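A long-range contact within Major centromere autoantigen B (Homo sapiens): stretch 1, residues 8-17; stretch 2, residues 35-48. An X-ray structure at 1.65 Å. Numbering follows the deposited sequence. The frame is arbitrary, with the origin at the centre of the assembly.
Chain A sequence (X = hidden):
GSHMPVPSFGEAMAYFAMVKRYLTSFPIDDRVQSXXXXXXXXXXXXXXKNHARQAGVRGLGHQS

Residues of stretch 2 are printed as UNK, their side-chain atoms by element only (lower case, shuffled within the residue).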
# COMPACT_ATOMS: atom_id res chain seq x y z
N SER A 8 -2.63 -12.17 6.97
CA SER A 8 -2.20 -11.83 8.32
C SER A 8 -1.31 -10.57 8.31
O SER A 8 -0.92 -10.06 7.24
CB SER A 8 -1.41 -12.99 8.94
OG SER A 8 -0.14 -13.14 8.30
N PHE A 9 -1.02 -10.07 9.49
CA PHE A 9 -0.28 -8.84 9.62
C PHE A 9 1.08 -8.93 8.96
O PHE A 9 1.44 -8.01 8.24
CB PHE A 9 -0.25 -8.41 11.09
CG PHE A 9 0.61 -7.20 11.40
CD1 PHE A 9 0.51 -5.97 10.69
CD2 PHE A 9 1.45 -7.25 12.48
CE1 PHE A 9 1.33 -4.85 11.07
CE2 PHE A 9 2.25 -6.14 12.84
CZ PHE A 9 2.16 -4.94 12.13
N GLY A 10 1.80 -10.05 9.16
CA GLY A 10 3.15 -10.25 8.66
C GLY A 10 3.09 -10.37 7.14
O GLY A 10 3.91 -9.77 6.47
N GLU A 11 2.12 -11.11 6.64
CA GLU A 11 1.93 -11.26 5.21
C GLU A 11 1.69 -9.85 4.65
O GLU A 11 2.31 -9.44 3.64
CB GLU A 11 0.72 -12.13 4.93
CG GLU A 11 0.96 -13.63 5.18
CD GLU A 11 -0.31 -14.47 5.37
OE1 GLU A 11 -0.20 -15.62 5.85
OE2 GLU A 11 -1.42 -14.04 5.08
N ALA A 12 0.78 -9.11 5.28
CA ALA A 12 0.42 -7.78 4.73
C ALA A 12 1.66 -6.90 4.62
O ALA A 12 1.85 -6.12 3.66
CB ALA A 12 -0.68 -7.11 5.54
N MET A 13 2.52 -6.97 5.64
CA MET A 13 3.71 -6.13 5.63
C MET A 13 4.71 -6.58 4.59
O MET A 13 5.44 -5.73 4.06
CB MET A 13 4.34 -6.03 7.04
CG MET A 13 3.34 -5.47 8.04
SD MET A 13 2.52 -3.84 7.53
CE MET A 13 3.70 -3.05 7.63
N ALA A 14 4.79 -7.90 4.37
CA ALA A 14 5.65 -8.44 3.30
C ALA A 14 5.19 -7.89 1.96
O ALA A 14 6.00 -7.41 1.16
CB ALA A 14 5.63 -9.98 3.30
N TYR A 15 3.90 -7.98 1.73
CA TYR A 15 3.23 -7.43 0.49
C TYR A 15 3.48 -5.94 0.37
O TYR A 15 3.79 -5.43 -0.67
CB TYR A 15 1.75 -7.68 0.56
CG TYR A 15 1.37 -9.17 0.66
CD1 TYR A 15 2.26 -10.17 0.28
CD2 TYR A 15 0.13 -9.52 1.14
CE1 TYR A 15 1.89 -11.55 0.40
CE2 TYR A 15 -0.24 -10.86 1.25
CZ TYR A 15 0.62 -11.83 0.88
OH TYR A 15 0.15 -13.13 1.02
N PHE A 16 3.30 -5.21 1.46
CA PHE A 16 3.59 -3.79 1.43
C PHE A 16 5.04 -3.43 1.07
O PHE A 16 5.30 -2.45 0.32
CB PHE A 16 3.23 -3.13 2.80
CG PHE A 16 3.31 -1.63 2.72
CD1 PHE A 16 4.43 -0.94 3.13
CD2 PHE A 16 2.26 -0.95 2.08
CE1 PHE A 16 4.50 0.47 2.92
CE2 PHE A 16 2.29 0.44 1.94
CZ PHE A 16 3.44 1.13 2.32
N ALA A 17 5.99 -4.24 1.54
CA ALA A 17 7.40 -4.10 1.18
C ALA A 17 7.57 -4.21 -0.37
O ALA A 17 8.33 -3.45 -0.96
CB ALA A 17 8.26 -5.15 1.95
N UNK A 35 3.19 9.47 0.92
CA UNK A 35 2.06 8.56 0.84
C UNK A 35 2.46 7.14 1.24
O UNK A 35 1.71 6.46 1.92
n UNK A 35 -0.25 11.69 -1.19
c UNK A 35 0.83 9.78 -1.01
c UNK A 35 0.30 10.81 -0.29
c UNK A 35 1.53 8.52 -0.57
c UNK A 35 -0.02 11.24 -2.42
n UNK A 35 0.59 10.07 -2.33
N UNK A 36 3.65 6.69 0.83
CA UNK A 36 4.16 5.38 1.27
C UNK A 36 4.33 5.34 2.78
O UNK A 36 3.83 4.40 3.43
c UNK A 36 6.58 4.72 -1.71
c UNK A 36 6.13 3.80 1.23
c UNK A 36 5.23 4.79 -0.85
c UNK A 36 5.51 5.07 0.60
N UNK A 37 5.03 6.35 3.31
CA UNK A 37 5.37 6.39 4.74
C UNK A 37 4.11 6.50 5.62
O UNK A 37 4.09 5.85 6.64
c UNK A 37 8.53 6.48 5.98
c UNK A 37 6.39 7.49 5.04
c UNK A 37 8.72 8.07 4.16
c UNK A 37 7.84 7.00 4.74
N UNK A 38 3.10 7.25 5.17
CA UNK A 38 1.81 7.32 5.87
C UNK A 38 1.08 5.98 5.89
O UNK A 38 0.57 5.56 6.93
c UNK A 38 1.63 11.43 7.32
n UNK A 38 1.04 10.26 7.11
c UNK A 38 1.39 9.80 5.85
c UNK A 38 2.27 10.70 5.35
n UNK A 38 2.38 11.72 6.27
c UNK A 38 0.95 8.46 5.33
N UNK A 39 0.98 5.30 4.76
CA UNK A 39 0.25 4.01 4.77
C UNK A 39 0.95 2.94 5.62
O UNK A 39 0.30 2.18 6.33
c UNK A 39 -1.27 1.96 1.88
c UNK A 39 -2.38 2.94 3.95
c UNK A 39 -1.11 2.45 3.36
c UNK A 39 -0.07 3.56 3.33
N UNK A 40 2.28 2.93 5.58
CA UNK A 40 3.10 1.98 6.35
C UNK A 40 2.81 2.20 7.83
O UNK A 40 2.65 1.22 8.59
o UNK A 40 7.72 0.83 7.18
c UNK A 40 6.85 1.01 6.29
c UNK A 40 5.36 1.01 6.67
c UNK A 40 4.58 2.17 6.09
o UNK A 40 7.19 1.20 5.10
N UNK A 41 2.69 3.47 8.20
CA UNK A 41 2.47 3.86 9.59
C UNK A 41 1.12 3.38 10.02
O UNK A 41 1.02 2.73 11.05
c UNK A 41 2.23 5.82 11.15
c UNK A 41 2.54 5.37 9.76
c UNK A 41 2.64 6.32 13.25
c UNK A 41 1.07 6.19 11.73
n UNK A 41 3.20 5.92 12.12
n UNK A 41 1.35 6.48 13.05
N UNK A 42 0.11 3.58 9.16
CA UNK A 42 -1.27 3.20 9.49
C UNK A 42 -1.28 1.69 9.68
O UNK A 42 -1.92 1.17 10.63
o UNK A 42 -2.35 5.81 9.15
c UNK A 42 -2.29 3.55 8.36
o UNK A 42 -2.76 5.53 7.05
c UNK A 42 -2.49 5.04 8.17
N UNK A 43 -0.64 0.95 8.76
CA UNK A 43 -0.64 -0.52 8.84
C UNK A 43 -0.10 -0.99 10.22
O UNK A 43 -0.71 -1.90 10.80
c UNK A 43 -0.48 -1.15 6.39
c UNK A 43 -1.41 -2.37 6.34
c UNK A 43 0.22 -1.09 7.74
c UNK A 43 0.66 -1.26 5.30
N UNK A 44 0.96 -0.36 10.71
CA UNK A 44 1.58 -0.76 11.99
C UNK A 44 0.71 -0.30 13.13
O UNK A 44 0.50 -1.03 14.11
c UNK A 44 2.93 -0.13 12.13
c UNK A 44 3.40 -0.13 13.63
c UNK A 44 3.91 -0.80 11.13
N UNK A 45 0.25 0.93 13.05
CA UNK A 45 -0.34 1.49 14.27
C UNK A 45 -1.82 1.15 14.44
O UNK A 45 -2.25 0.98 15.59
c UNK A 45 0.01 2.97 14.44
c UNK A 45 1.37 3.17 15.00
c UNK A 45 3.54 3.60 14.97
c UNK A 45 1.87 2.96 16.25
n UNK A 45 3.21 3.24 16.21
n UNK A 45 2.45 3.55 14.23
N UNK A 46 -2.57 1.00 13.35
CA UNK A 46 -3.89 0.39 13.39
C UNK A 46 -3.86 -1.01 14.01
O UNK A 46 -4.76 -1.38 14.75
c UNK A 46 -5.77 -0.65 11.96
c UNK A 46 -4.54 0.30 11.99
c UNK A 46 -4.91 1.74 11.49
N UNK A 47 -2.85 -1.78 13.64
CA UNK A 47 -2.67 -3.13 14.18
C UNK A 47 -2.34 -3.06 15.69
O UNK A 47 -2.98 -3.72 16.48
c UNK A 47 -1.36 -5.33 13.87
c UNK A 47 -1.56 -3.83 13.39
o UNK A 47 -2.00 -3.93 12.02
N UNK A 48 -1.37 -2.23 16.05
CA UNK A 48 -0.92 -2.07 17.44
C UNK A 48 -2.10 -1.70 18.34
O UNK A 48 -2.22 -2.20 19.47
n UNK A 48 2.52 1.04 19.61
c UNK A 48 0.21 -1.02 17.50
n UNK A 48 4.82 1.21 19.39
c UNK A 48 0.88 -0.78 18.89
c UNK A 48 3.64 0.87 18.88
n UNK A 48 3.59 0.36 17.65
c UNK A 48 1.15 0.73 19.18

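Position 35 carries one carbon and a five-membered ring of three carbons and two nitrogens, well clear of stretch 1; it is His-35. At 36 there are four carbons, forked at the first, with one arm two carbons long. One of them packs 3.9 Å from Phe-16 CZ, and that same CZ lies 3.5 Å from the backbone O of 36, near the ring plane. The fork at CB identifies Ile-36, and the packed atom is its CG2.

Position 37 has four carbons forked at the second and points away: Leu-37. Position 38, a carbon and a ring of three carbons and two nitrogens, also points away and is His-38. The four carbons of 39, again forked at the second, include one 3.9 Å from Phe-16 CE2; this is Leu-39, touching through CD2.

At 40 the third of three carbons carries two oxygens, one of them 3.5 Å from Phe-16 CE1 at the ring edge. The chain length gives Glu-40. Position 41 repeats the five-membered ring with two nitrogens, directed away, and is His-41. Position 42 has two carbons, the second bearing two oxygens, one carbon shorter than Glu-40 and out of reach: Asp-42.

Position 43 has four carbons forked at the second and points toward stretch 1. Its CB lies 3.6 Å from Met-13 SD, and a terminal carbon approaches Phe-16 CD2 to 3.6 Å, over the ring face. It is Leu-43, and that carbon is CD1. At 44 one carbon carries two others, one of them 4.2 Å from Met-13 CE; this is Val-44, touching through CG2.

Position 45 has a carbon and the two-nitrogen ring, turned away: His-45. Position 46, one carbon carrying two, is out of reach: Val-46. At 47 one carbon carries an oxygen and a carbon. The carbon sits 3.5 Å from the Phe-9 ring centroid, almost on the ring normal, and the oxygen is 3.5 Å from Phe-9 CD1. This is Thr-47; its OG1 donates to Leu-43 O at 2.7 Å, leaving CG2 over the aromatic face. Position 48 has three carbons, a nitrogen, then a carbon with two more nitrogens, and makes no contact: Arg-48.

The two helices run nearly antiparallel, at 175°, with axes 11.1 Å apart at closest approach. No hydrogen bond crosses between them, so packing carries the contact. Phe-16 is the knob, seated among Ile-36, Leu-39, Glu-40 and Leu-43; Met-13 packs against Leu-43 and Val-44, and Phe-9 extends the interface to Thr-47.

Stretch 2 (35-48) HILHLEHDLVHVTR
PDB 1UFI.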